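PDB 5LW0: basic helix-loop-helix, putative, expressed, which binds ADP-ribose through its macrodomain, the part in this structure, and probably acts in ADP-ribosylation-linked DNA interstrand crosslink repair. Local coordinates for residues 77-81 against 82-86; 151-154 against 155-159; 206-209 against 210-214; 217-220 against 221-225. All coordinates share one frame; numbering follows the deposited sequence. Where two conformers were deposited one is given.

Interaction 1 of 4, residues 77-81 against 82-86; sequences LVDLS and HKSRI. With AR6 ([(2R,3S,4R,5R)-5-(6-aminopurin-9-yl)-3,4-dihydroxy-oxolan-2-yl]methyl [hydroxy-[[(2R,3S,4R,5S)-3,4,5-trihydroxyoxolan-2-yl]methoxy]phosphoryl] hydrogen phosphate), chain C.
Asp-79 and Ser-84 meet where strand 74-79 of the macrodomain passes by a type I beta turn, Ser-81 to Ser-84, into helix 85-96, the start of a beta-alpha-beta unit beside the ADP-ribose pocket. Asp-79 CB lies 3.7 Å from Ser-84 OG. With CG anti to the backbone N (chi1 -158°), the carboxylate is carried between the ligand and the turn. OD1 accepts from the adenosine ribose, O2' of AR6 standing 2.7 Å from Asp-79 OD1, with a weak second bond from O3'; Leu-80 N also donates to OD1, from above the carboxylate plane. OD2 serves the protein: Ser-84 OG donates to it at 2.6 Å on the anti lone pair. Ser-84 is the N-cap residue, its OG also bonded to Leu-87 N, so this second-shell hydroxyl ties the ribose-binding carboxylate to the helix start. The Ile-86 CG2 methyl lies 3.6 Å from Asp-79 OD2. Leu-80 lays CD1 against the adenine, 3.5 Å from C5 of AR6. The turn is closed by Ser-84 N to Ser-81 O and pinned by Lys-83 N, which donates to Ser-81 OG at 3.0 Å with an N-H...O angle of 159°.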
loop_
_atom_site.group_PDB
_atom_site.type_symbol
_atom_site.label_atom_id
_atom_site.label_comp_id
_atom_site.label_asym_id
_atom_site.label_seq_id
_atom_site.Cartn_x
_atom_site.Cartn_y
_atom_site.Cartn_z
ATOM N N LEU A 77 -6.114 -3.469 -4.291
ATOM C CA LEU A 77 -5.029 -4.296 -3.815
ATOM C C LEU A 77 -4.306 -4.903 -5.020
ATOM O O LEU A 77 -4.943 -5.608 -5.828
ATOM C CB LEU A 77 -5.532 -5.373 -2.852
ATOM C CG LEU A 77 -4.477 -6.429 -2.409
ATOM C CD1 LEU A 77 -3.366 -5.809 -1.548
ATOM C CD2 LEU A 77 -5.173 -7.531 -1.692
ATOM N N VAL A 78 -3.015 -4.681 -5.112
ATOM C CA VAL A 78 -2.253 -5.159 -6.236
ATOM C C VAL A 78 -1.184 -6.156 -5.803
ATOM O O VAL A 78 -0.583 -6.023 -4.738
ATOM C CB VAL A 78 -1.609 -4.014 -7.032
ATOM C CG1 VAL A 78 -2.690 -3.094 -7.579
ATOM C CG2 VAL A 78 -0.594 -3.254 -6.189
ATOM N N ASP A 79 -0.941 -7.145 -6.673
ATOM C CA ASP A 79 0.214 -8.052 -6.507
ATOM C C ASP A 79 0.680 -8.426 -7.924
ATOM O O ASP A 79 -0.085 -8.350 -8.901
ATOM C CB ASP A 79 -0.139 -9.275 -5.656
ATOM C CG ASP A 79 1.111 -9.954 -5.012
ATOM O OD1 ASP A 79 2.222 -9.382 -5.153
ATOM O OD2 ASP A 79 0.965 -11.092 -4.398
ATOM N N LEU A 80 1.920 -8.847 -8.026
ATOM C CA LEU A 80 2.546 -9.031 -9.322
ATOM C C LEU A 80 2.038 -10.225 -10.088
ATOM O O LEU A 80 2.036 -10.216 -11.307
ATOM C CB LEU A 80 4.059 -9.203 -9.107
ATOM C CG LEU A 80 4.846 -7.974 -8.866
ATOM C CD1 LEU A 80 6.219 -8.392 -8.320
ATOM C CD2 LEU A 80 4.935 -7.256 -10.180
ATOM N N SER A 81 1.706 -11.291 -9.399
ATOM C CA SER A 81 1.385 -12.537 -10.081
ATOM C C SER A 81 -0.044 -12.912 -9.979
ATOM O O SER A 81 -0.639 -12.804 -8.935
ATOM C CB SER A 81 2.251 -13.714 -9.514
ATOM O OG SER A 81 1.858 -14.954 -10.130
ATOM N N HIS A 82 -0.604 -13.466 -11.062
ATOM C CA HIS A 82 -1.959 -14.016 -11.010
ATOM C C HIS A 82 -2.128 -15.182 -10.108
ATOM O O HIS A 82 -3.218 -15.481 -9.710
ATOM C CB HIS A 82 -2.471 -14.389 -12.411
ATOM C CG HIS A 82 -1.932 -15.678 -12.927
ATOM N ND1 HIS A 82 -0.708 -15.767 -13.571
ATOM C CD2 HIS A 82 -2.448 -16.932 -12.919
ATOM C CE1 HIS A 82 -0.498 -17.022 -13.943
ATOM N NE2 HIS A 82 -1.524 -17.748 -13.554
ATOM N N LYS A 83 -1.021 -15.829 -9.716
ATOM C CA LYS A 83 -1.074 -16.920 -8.753
ATOM C C LYS A 83 -0.969 -16.466 -7.326
ATOM O O LYS A 83 -1.027 -17.300 -6.391
ATOM C CB LYS A 83 0.048 -17.912 -9.013
ATOM C CG LYS A 83 0.093 -18.393 -10.461
ATOM C CD LYS A 83 1.451 -18.986 -10.802
ATOM C CE LYS A 83 1.591 -20.373 -10.239
ATOM N NZ LYS A 83 0.700 -21.334 -10.948
ATOM N N SER A 84 -0.879 -15.150 -7.118
ATOM C CA SER A 84 -0.812 -14.579 -5.753
ATOM C C SER A 84 -1.801 -15.190 -4.789
ATOM O O SER A 84 -3.010 -15.092 -4.950
ATOM C CB SER A 84 -1.091 -13.091 -5.793
ATOM O OG SER A 84 -1.153 -12.620 -4.500
ATOM N N ARG A 85 -1.270 -15.754 -3.707
ATOM C CA ARG A 85 -2.066 -16.291 -2.698
ATOM C C ARG A 85 -2.812 -15.219 -1.912
ATOM O O ARG A 85 -3.974 -15.392 -1.550
ATOM C CB ARG A 85 -1.203 -17.151 -1.753
ATOM C CG ARG A 85 -2.034 -17.798 -0.690
ATOM C CD ARG A 85 -1.544 -19.192 -0.278
ATOM N NE ARG A 85 -2.549 -19.795 0.609
ATOM C CZ ARG A 85 -2.524 -19.724 1.945
ATOM N NH1 ARG A 85 -1.504 -19.143 2.582
ATOM N NH2 ARG A 85 -3.513 -20.266 2.652
ATOM N N ILE A 86 -2.165 -14.084 -1.665
ATOM C CA ILE A 86 -2.853 -13.033 -0.927
ATOM C C ILE A 86 -4.022 -12.461 -1.756
ATOM O O ILE A 86 -5.114 -12.234 -1.219
ATOM C CB ILE A 86 -1.879 -11.901 -0.442
ATOM C CG1 ILE A 86 -2.574 -11.004 0.549
ATOM C CG2 ILE A 86 -1.326 -11.082 -1.621
ATOM C CD1 ILE A 86 -2.894 -11.657 1.866
HETATM N N1 AR6 C . 4.078 -4.476 -7.722
HETATM C C2 AR6 C . 3.096 -4.980 -6.946
HETATM N N3 AR6 C . 3.304 -5.750 -5.895
HETATM C C4 AR6 C . 4.579 -6.089 -5.526
HETATM C C5 AR6 C . 5.699 -5.582 -6.259
HETATM C C6 AR6 C . 5.396 -4.723 -7.416
HETATM N N6 AR6 C . 6.335 -4.188 -8.159
HETATM N N7 AR6 C . 6.865 -6.090 -5.637
HETATM C C8 AR6 C . 6.446 -6.802 -4.567
HETATM N N9 AR6 C . 5.066 -6.801 -4.483
HETATM P PA AR6 C . 7.362 -6.556 0.372
HETATM P PB AR6 C . 6.931 -6.292 3.307
HETATM C "C1'" AR6 C . 4.218 -7.345 -3.444
HETATM O O1A AR6 C . 8.367 -7.685 0.686
HETATM O O1B AR6 C . 6.686 -7.768 3.502
HETATM C C1D AR6 C . 11.075 -3.957 1.556
HETATM O O1D AR6 C . 12.131 -4.126 0.635
HETATM C "C2'" AR6 C . 4.632 -8.663 -2.802
HETATM O "O2'" AR6 C . 4.375 -9.820 -3.656
HETATM O O2A AR6 C . 7.725 -5.499 -0.600
HETATM O O2B AR6 C . 6.080 -5.291 4.030
HETATM C C2D AR6 C . 11.443 -2.817 2.552
HETATM O O2D AR6 C . 12.846 -2.368 2.363
HETATM C "C3'" AR6 C . 3.847 -8.611 -1.514
HETATM O "O3'" AR6 C . 2.490 -9.106 -1.685
HETATM O O3A AR6 C . 6.893 -5.835 1.754
HETATM C C3D AR6 C . 11.211 -3.399 3.918
HETATM O O3D AR6 C . 12.534 -3.637 4.480
HETATM C "C4'" AR6 C . 3.812 -7.110 -1.171
HETATM O "O4'" AR6 C . 4.253 -6.421 -2.318
HETATM C C4D AR6 C . 10.462 -4.731 3.674
HETATM O O4D AR6 C . 10.745 -5.163 2.322
HETATM C "C5'" AR6 C . 4.690 -6.730 -0.005
HETATM O "O5'" AR6 C . 5.996 -7.330 -0.104
HETATM C C5D AR6 C . 8.942 -4.644 3.762
HETATM O O5D AR6 C . 8.470 -6.009 3.712
#

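Interaction 2 of 4, residues 151-154 against 155-159; sequences DLQR and ATKEC
Leu-152 O is gripped by two donors of Thr-156, the backbone N at 2.8 Å and the hydroxyl OG1 at 2.7 Å, which reach the oxygen from opposite faces of the carbonyl plane. OG1 stands beside its own backbone N, anti to the carbonyl carbon (chi1 -63°), and this turns the hydroxyl back along the helix to the residue four places earlier. Leu-152 CD1 lies 3.5 Å from Thr-156 OG1, the two side chains crossing at a slant. This is one turn of helix 150-159 of the macrodomain, whose inner side rests on Tyr-145 of helix 139-148 and on Val-171 of strand 167-172; His-190 is a further hydrogen-bond partner of the Thr-156 hydroxyl. A valine in place of Thr-156 would probably leave Leu-152 O with the backbone bond alone and His-190 NE2 without this partner. On the outer side Arg-154, bent at chi3, folds its guanidinium back: Arg-154 NH2 makes a salt bridge to Asp-151 OD1 at 2.8 Å, in the guanidinium plane and on the anti lone pair, and NH1 adds a weak bond to the same oxygen. Asp-151 OD2 is bonded to Thr-176. Glu-158 runs alongside Arg-154, its OE2 3.9 Å from Arg-154 CG.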
loop_
_atom_site.group_PDB
_atom_site.type_symbol
_atom_site.label_atom_id
_atom_site.label_comp_id
_atom_site.label_asym_id
_atom_site.label_seq_id
_atom_site.Cartn_x
_atom_site.Cartn_y
_atom_site.Cartn_z
ATOM N N ASP A 151 13.999 11.820 -7.188
ATOM C CA ASP A 151 12.933 12.769 -6.774
ATOM C C ASP A 151 12.186 12.260 -5.525
ATOM O O ASP A 151 11.791 13.037 -4.678
ATOM C CB ASP A 151 11.885 13.017 -7.889
ATOM C CG ASP A 151 12.431 13.886 -9.053
ATOM O OD1 ASP A 151 13.372 14.672 -8.819
ATOM O OD2 ASP A 151 11.923 13.765 -10.195
ATOM N N LEU A 152 11.943 10.955 -5.459
ATOM C CA LEU A 152 11.167 10.415 -4.325
ATOM C C LEU A 152 11.969 10.468 -3.046
ATOM O O LEU A 152 11.438 10.831 -1.984
ATOM C CB LEU A 152 10.703 8.996 -4.615
ATOM C CG LEU A 152 9.956 8.365 -3.436
ATOM C CD1 LEU A 152 8.745 9.201 -3.108
ATOM C CD2 LEU A 152 9.589 6.927 -3.803
ATOM N N GLN A 153 13.277 10.207 -3.125
ATOM C CA GLN A 153 14.123 10.300 -1.907
ATOM C C GLN A 153 14.196 11.790 -1.417
ATOM O O GLN A 153 14.023 12.066 -0.228
ATOM C CB GLN A 153 15.503 9.654 -2.120
ATOM C CG GLN A 153 16.295 9.610 -0.838
ATOM C CD GLN A 153 17.501 8.680 -0.889
ATOM O OE1 GLN A 153 18.089 8.453 -1.951
ATOM N NE2 GLN A 153 17.829 8.096 0.252
ATOM N N ARG A 154 14.357 12.746 -2.349
ATOM C CA ARG A 154 14.318 14.170 -1.989
ATOM C C ARG A 154 13.001 14.583 -1.329
ATOM O O ARG A 154 12.990 15.209 -0.277
ATOM C CB ARG A 154 14.595 15.043 -3.222
ATOM C CG ARG A 154 14.770 16.512 -2.924
ATOM C CD ARG A 154 15.089 17.306 -4.199
ATOM N NE ARG A 154 13.919 17.480 -5.067
ATOM C CZ ARG A 154 13.707 16.820 -6.216
ATOM N NH1 ARG A 154 12.614 17.067 -6.912
ATOM N NH2 ARG A 154 14.582 15.903 -6.675
ATOM N N ALA A 155 11.889 14.135 -1.913
ATOM C CA ALA A 155 10.605 14.518 -1.411
ATOM C C ALA A 155 10.305 13.862 -0.081
ATOM O O ALA A 155 9.718 14.503 0.832
ATOM C CB ALA A 155 9.545 14.180 -2.427
ATOM N N THR A 156 10.733 12.628 0.075
ATOM C CA THR A 156 10.432 11.878 1.304
ATOM C C THR A 156 11.176 12.513 2.489
ATOM O O THR A 156 10.591 12.708 3.579
ATOM C CB THR A 156 10.822 10.409 1.141
ATOM O OG1 THR A 156 10.044 9.801 0.103
ATOM C CG2 THR A 156 10.664 9.672 2.423
ATOM N N LYS A 157 12.447 12.891 2.268
ATOM C CA LYS A 157 13.253 13.538 3.319
ATOM C C LYS A 157 12.649 14.864 3.825
ATOM O O LYS A 157 12.837 15.224 4.965
ATOM C CB LYS A 157 14.683 13.813 2.804
ATOM C CG LYS A 157 15.536 12.583 2.706
ATOM C CD LYS A 157 16.996 12.997 2.519
ATOM C CE LYS A 157 17.633 12.264 1.379
ATOM N NZ LYS A 157 17.822 10.841 1.712
ATOM N N GLU A 158 11.904 15.549 2.974
ATOM C CA GLU A 158 11.135 16.728 3.378
ATOM C C GLU A 158 9.906 16.456 4.245
ATOM O O GLU A 158 9.442 17.357 4.953
ATOM C CB GLU A 158 10.762 17.534 2.143
ATOM C CG GLU A 158 11.997 18.037 1.402
ATOM C CD GLU A 158 11.732 18.472 -0.036
ATOM O OE1 GLU A 158 10.594 18.322 -0.534
ATOM O OE2 GLU A 158 12.697 18.951 -0.683
ATOM N N CYS A 159 9.404 15.218 4.248
ATOM C CA CYS A 159 8.185 14.870 5.002
ATOM C C CYS A 159 8.492 14.198 6.331
ATOM O O CYS A 159 7.835 14.471 7.320
ATOM C CB CYS A 159 7.288 13.980 4.147
ATOM S SG CYS A 159 6.708 14.864 2.675
#

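Interaction 3 of 4, residues 206-209 against 210-214; sequences NDYT and KGSKI
Asp-207 and Lys-210 cross at the start of helix 208-230, the C-terminal helix of this macrodomain construct, where Asp-207 is the N-cap. With CG anti to its backbone N (chi1 -178°), Asp-207 reaches forward over the first turn with its carboxylate, and Lys-210 N donates to OD1 at 2.9 Å. The bond is nearly straight at the hydrogen, 171°, but arrives from above the carboxylate plane. The other oxygen, OD2, lies 3.6 Å from Lys-210 CB, while the lysine chain leads away, so that Lys-210 NZ is 6.5 Å from Asp-207 OD2 and the two charges are near but not in contact. Tyr-208 points off the helix in another direction: its ring packs edge-to-face with Phe-50, and its hydroxyl is hydrogen-bonded to Asp-51 N. Its carbonyl oxygen is held twice by Ser-212, through the backbone N at 2.8 Å and through OG at 2.7 Å. Ser-212 OG sits at the edge of the Tyr-208 ring, near its plane, and is also bonded to Arg-54. Gly-211 N closes the first turn on Asp-207 O. An alanine in place of Asp-207 would probably leave Lys-210 N without its capping acceptor and fray the first turn. A carboxylate here sets negative charge against the positive end of the helix dipole, which is likely to stabilise both the helix start and the ionised acid.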
loop_
_atom_site.group_PDB
_atom_site.type_symbol
_atom_site.label_atom_id
_atom_site.label_comp_id
_atom_site.label_asym_id
_atom_site.label_seq_id
_atom_site.Cartn_x
_atom_site.Cartn_y
_atom_site.Cartn_z
ATOM N N ASN A 206 6.432 -13.766 16.355
ATOM C CA ASN A 206 5.076 -14.376 16.354
ATOM C C ASN A 206 4.130 -13.959 17.493
ATOM O O ASN A 206 3.146 -14.701 17.798
ATOM C CB ASN A 206 5.194 -15.903 16.308
ATOM C CG ASN A 206 5.771 -16.408 14.990
ATOM O OD1 ASN A 206 6.081 -15.639 14.085
ATOM N ND2 ASN A 206 5.857 -17.718 14.862
ATOM N N ASP A 207 4.374 -12.772 18.113
ATOM C CA ASP A 207 3.342 -12.111 18.898
ATOM C C ASP A 207 2.343 -11.538 17.906
ATOM O O ASP A 207 2.470 -10.400 17.480
ATOM C CB ASP A 207 3.906 -10.999 19.811
ATOM C CG ASP A 207 2.813 -10.325 20.682
ATOM O OD1 ASP A 207 1.571 -10.520 20.462
ATOM O OD2 ASP A 207 3.194 -9.571 21.611
ATOM N N TYR A 208 1.401 -12.366 17.482
ATOM C CA TYR A 208 0.358 -11.936 16.527
ATOM C C TYR A 208 -0.756 -11.110 17.119
ATOM O O TYR A 208 -1.495 -10.463 16.385
ATOM C CB TYR A 208 -0.189 -13.181 15.724
ATOM C CG TYR A 208 0.667 -13.488 14.499
ATOM C CD1 TYR A 208 0.500 -12.744 13.297
ATOM C CD2 TYR A 208 1.601 -14.466 14.494
ATOM C CE1 TYR A 208 1.240 -12.982 12.212
ATOM C CE2 TYR A 208 2.389 -14.729 13.366
ATOM C CZ TYR A 208 2.192 -13.955 12.188
ATOM O OH TYR A 208 2.945 -14.135 11.054
ATOM N N THR A 209 -0.883 -11.062 18.452
ATOM C CA THR A 209 -1.780 -10.140 19.071
ATOM C C THR A 209 -1.279 -8.748 18.750
ATOM O O THR A 209 -2.026 -7.925 18.181
ATOM C CB THR A 209 -1.841 -10.330 20.602
ATOM O OG1 THR A 209 -2.313 -11.640 20.888
ATOM C CG2 THR A 209 -2.763 -9.337 21.196
ATOM N N LYS A 210 -0.003 -8.505 19.021
ATOM C CA LYS A 210 0.571 -7.213 18.749
ATOM C C LYS A 210 0.671 -7.024 17.209
ATOM O O LYS A 210 0.404 -5.958 16.683
ATOM C CB LYS A 210 1.930 -7.108 19.371
ATOM C CG LYS A 210 2.455 -5.718 19.506
ATOM C CD LYS A 210 3.629 -5.670 20.505
ATOM C CE LYS A 210 4.308 -4.303 20.504
ATOM N NZ LYS A 210 3.309 -3.184 20.521
ATOM N N GLY A 211 1.137 -8.052 16.528
ATOM C CA GLY A 211 1.296 -8.020 15.087
ATOM C C GLY A 211 0.034 -7.648 14.344
ATOM O O GLY A 211 0.060 -6.759 13.433
ATOM N N SER A 212 -1.070 -8.264 14.689
ATOM C CA SER A 212 -2.361 -7.987 14.070
ATOM C C SER A 212 -2.823 -6.591 14.346
ATOM O O SER A 212 -3.306 -5.905 13.429
ATOM C CB SER A 212 -3.431 -8.962 14.560
ATOM O OG SER A 212 -3.087 -10.272 14.183
ATOM N N LYS A 213 -2.645 -6.118 15.602
ATOM C CA LYS A 213 -2.966 -4.714 15.925
ATOM C C LYS A 213 -2.149 -3.766 15.053
ATOM O O LYS A 213 -2.702 -2.800 14.500
ATOM C CB LYS A 213 -2.714 -4.460 17.420
ATOM C CG LYS A 213 -2.919 -3.019 17.883
ATOM C CD LYS A 213 -2.530 -2.938 19.379
ATOM C CE LYS A 213 -2.236 -1.551 19.826
ATOM N NZ LYS A 213 -3.475 -0.846 20.152
ATOM N N ILE A 214 -0.856 -4.016 14.926
ATOM C CA ILE A 214 0.016 -3.093 14.195
ATOM C C ILE A 214 -0.321 -3.119 12.690
ATOM O O ILE A 214 -0.291 -2.090 12.026
ATOM C CB ILE A 214 1.482 -3.416 14.450
ATOM C CG1 ILE A 214 1.821 -3.143 15.933
ATOM C CG2 ILE A 214 2.389 -2.598 13.572
ATOM C CD1 ILE A 214 3.228 -3.481 16.289
#

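Interaction 4 of 4, residues 217-220 against 221-225; sequences EAYT and SLFEN. With PO4 (phosphate ion), chain D.
Four regular i to i+4 backbone bonds join 217-220 to 221-225 within one continuous helix, among them Phe-223 N to Tyr-219 O at 2.9 Å. Tyr-219 and Phe-223, one turn apart, run side by side and point the same way. Their rings are oblique, planes at 34° and centroids 5.9 Å apart, and they touch where Tyr-219 CD1 comes 3.9 Å from Phe-223 CZ. Phe-223 has CG beside its backbone N (chi1 -63°), which folds the ring back over the preceding turn: Tyr-219 O lies over one of its faces, 3.3 Å from CG and offset toward the rim. Leu-222 CD2 meets Tyr-219 CD1 from another direction at 4.3 Å. These three side chains form the buried side of helix 208-230, which packs in the alpha/beta macrodomain fold against the central sheet, Leu-222 resting on strands 37-40 and 187-192, and against helix 52-69, where Ala-62 touches both aromatic residues. Beyond its ring Tyr-219 reaches the loop after strand 37-40, its OH bonded to Ile-43 N. Ser-221 OG turns to Ser-168. On the outer side Thr-220 OG1 is hydrogen-bonded to O2 of a phosphate ion, probably from the crystallisation liquor, at 2.7 Å, and also to His-216 O. Glu-224 CG lies 4.2 Å from Thr-220 CG2.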
loop_
_atom_site.group_PDB
_atom_site.type_symbol
_atom_site.label_atom_id
_atom_site.label_comp_id
_atom_site.label_asym_id
_atom_site.label_seq_id
_atom_site.Cartn_x
_atom_site.Cartn_y
_atom_site.Cartn_z
ATOM N N GLU A 217 -3.420 -1.109 12.273
ATOM C CA GLU A 217 -3.017 0.311 12.366
ATOM C C GLU A 217 -2.333 0.821 11.087
ATOM O O GLU A 217 -2.586 1.946 10.692
ATOM C CB GLU A 217 -2.084 0.539 13.594
ATOM C CG GLU A 217 -2.794 0.442 14.916
ATOM C CD GLU A 217 -1.825 0.502 16.124
ATOM O OE1 GLU A 217 -0.680 0.026 16.012
ATOM O OE2 GLU A 217 -2.252 0.944 17.205
ATOM N N ALA A 218 -1.475 0.009 10.488
ATOM C CA ALA A 218 -0.782 0.381 9.235
ATOM C C ALA A 218 -1.791 0.634 8.142
ATOM O O ALA A 218 -1.743 1.663 7.448
ATOM C CB ALA A 218 0.195 -0.709 8.792
ATOM N N TYR A 219 -2.752 -0.263 7.994
ATOM C CA TYR A 219 -3.762 -0.063 6.920
ATOM C C TYR A 219 -4.654 1.138 7.201
ATOM O O TYR A 219 -4.904 1.979 6.280
ATOM C CB TYR A 219 -4.622 -1.286 6.706
ATOM C CG TYR A 219 -3.971 -2.317 5.842
ATOM C CD1 TYR A 219 -3.682 -2.050 4.501
ATOM C CD2 TYR A 219 -3.554 -3.526 6.347
ATOM C CE1 TYR A 219 -3.072 -2.986 3.697
ATOM C CE2 TYR A 219 -2.901 -4.466 5.555
ATOM C CZ TYR A 219 -2.670 -4.216 4.209
ATOM O OH TYR A 219 -1.975 -5.059 3.400
ATOM N N THR A 220 -5.061 1.301 8.450
ATOM C CA THR A 220 -5.935 2.486 8.772
ATOM C C THR A 220 -5.182 3.770 8.561
ATOM O O THR A 220 -5.719 4.708 7.959
ATOM C CB THR A 220 -6.497 2.350 10.159
ATOM O OG1 THR A 220 -7.342 1.188 10.145
ATOM C CG2 THR A 220 -7.366 3.590 10.515
ATOM N N SER A 221 -3.882 3.781 8.882
ATOM C CA SER A 221 -3.071 4.943 8.720
ATOM C C SER A 221 -2.923 5.290 7.208
ATOM O O SER A 221 -3.026 6.469 6.787
ATOM C CB SER A 221 -1.675 4.724 9.356
ATOM O OG SER A 221 -0.858 5.861 9.126
ATOM N N LEU A 222 -2.636 4.275 6.420
ATOM C CA LEU A 222 -2.572 4.370 4.975
ATOM C C LEU A 222 -3.855 4.982 4.402
ATOM O O LEU A 222 -3.799 5.961 3.652
ATOM C CB LEU A 222 -2.334 3.032 4.363
ATOM C CG LEU A 222 -2.471 2.904 2.862
ATOM C CD1 LEU A 222 -1.533 3.864 2.122
ATOM C CD2 LEU A 222 -2.295 1.471 2.445
ATOM N N PHE A 223 -4.981 4.405 4.757
ATOM C CA PHE A 223 -6.238 4.819 4.182
ATOM C C PHE A 223 -6.617 6.186 4.627
ATOM O O PHE A 223 -7.125 6.986 3.833
ATOM C CB PHE A 223 -7.334 3.825 4.475
ATOM C CG PHE A 223 -7.117 2.425 3.873
ATOM C CD1 PHE A 223 -6.369 2.193 2.743
ATOM C CD2 PHE A 223 -7.654 1.325 4.523
ATOM C CE1 PHE A 223 -6.224 0.948 2.236
ATOM C CE2 PHE A 223 -7.485 0.071 4.016
ATOM C CZ PHE A 223 -6.743 -0.129 2.916
ATOM N N GLU A 224 -6.306 6.528 5.867
ATOM C CA GLU A 224 -6.570 7.901 6.378
ATOM C C GLU A 224 -5.682 8.948 5.693
ATOM O O GLU A 224 -6.153 10.059 5.342
ATOM C CB GLU A 224 -6.421 7.977 7.893
ATOM C CG GLU A 224 -7.544 7.340 8.656
ATOM C CD GLU A 224 -8.790 8.223 8.735
ATOM O OE1 GLU A 224 -8.681 9.459 8.591
ATOM O OE2 GLU A 224 -9.833 7.654 9.011
ATOM N N ASN A 225 -4.418 8.628 5.476
ATOM C CA ASN A 225 -3.551 9.514 4.676
ATOM C C ASN A 225 -4.058 9.688 3.276
ATOM O O ASN A 225 -3.982 10.756 2.730
ATOM C CB ASN A 225 -2.116 8.988 4.703
ATOM C CG ASN A 225 -1.302 9.630 5.791
ATOM O OD1 ASN A 225 -1.239 10.873 5.878
ATOM N ND2 ASN A 225 -0.489 8.826 6.476
HETATM P P PO4 D . -10.456 0.460 12.031
HETATM O O1 PO4 D . -10.388 -0.739 10.993
HETATM O O2 PO4 D . -9.070 1.084 12.161
HETATM O O3 PO4 D . -11.044 -0.068 13.397
HETATM O O4 PO4 D . -11.410 1.532 11.494
#

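Interaction 1 alone touches ADP-ribose, bonding the adenosine ribose and packing against the adenine at the end of strand 74-79. The other three stand back from the ligand: the side chain of Tyr-219 in interaction 4 is about 8 Å from it, that of Tyr-208 in interaction 3 about 11 Å and that of Leu-152 in interaction 2 about 12 Å. Interactions 3 and 4 share helix 208-230, their centres about 16 Å apart, the first at its capped start and the second farther along it, with one side buried. Interactions 1 and 2 lie on opposite sides of the chain's centre, about 29 Å between centres, whereas the nearest atoms of interactions 1 and 4 are about 5 Å apart.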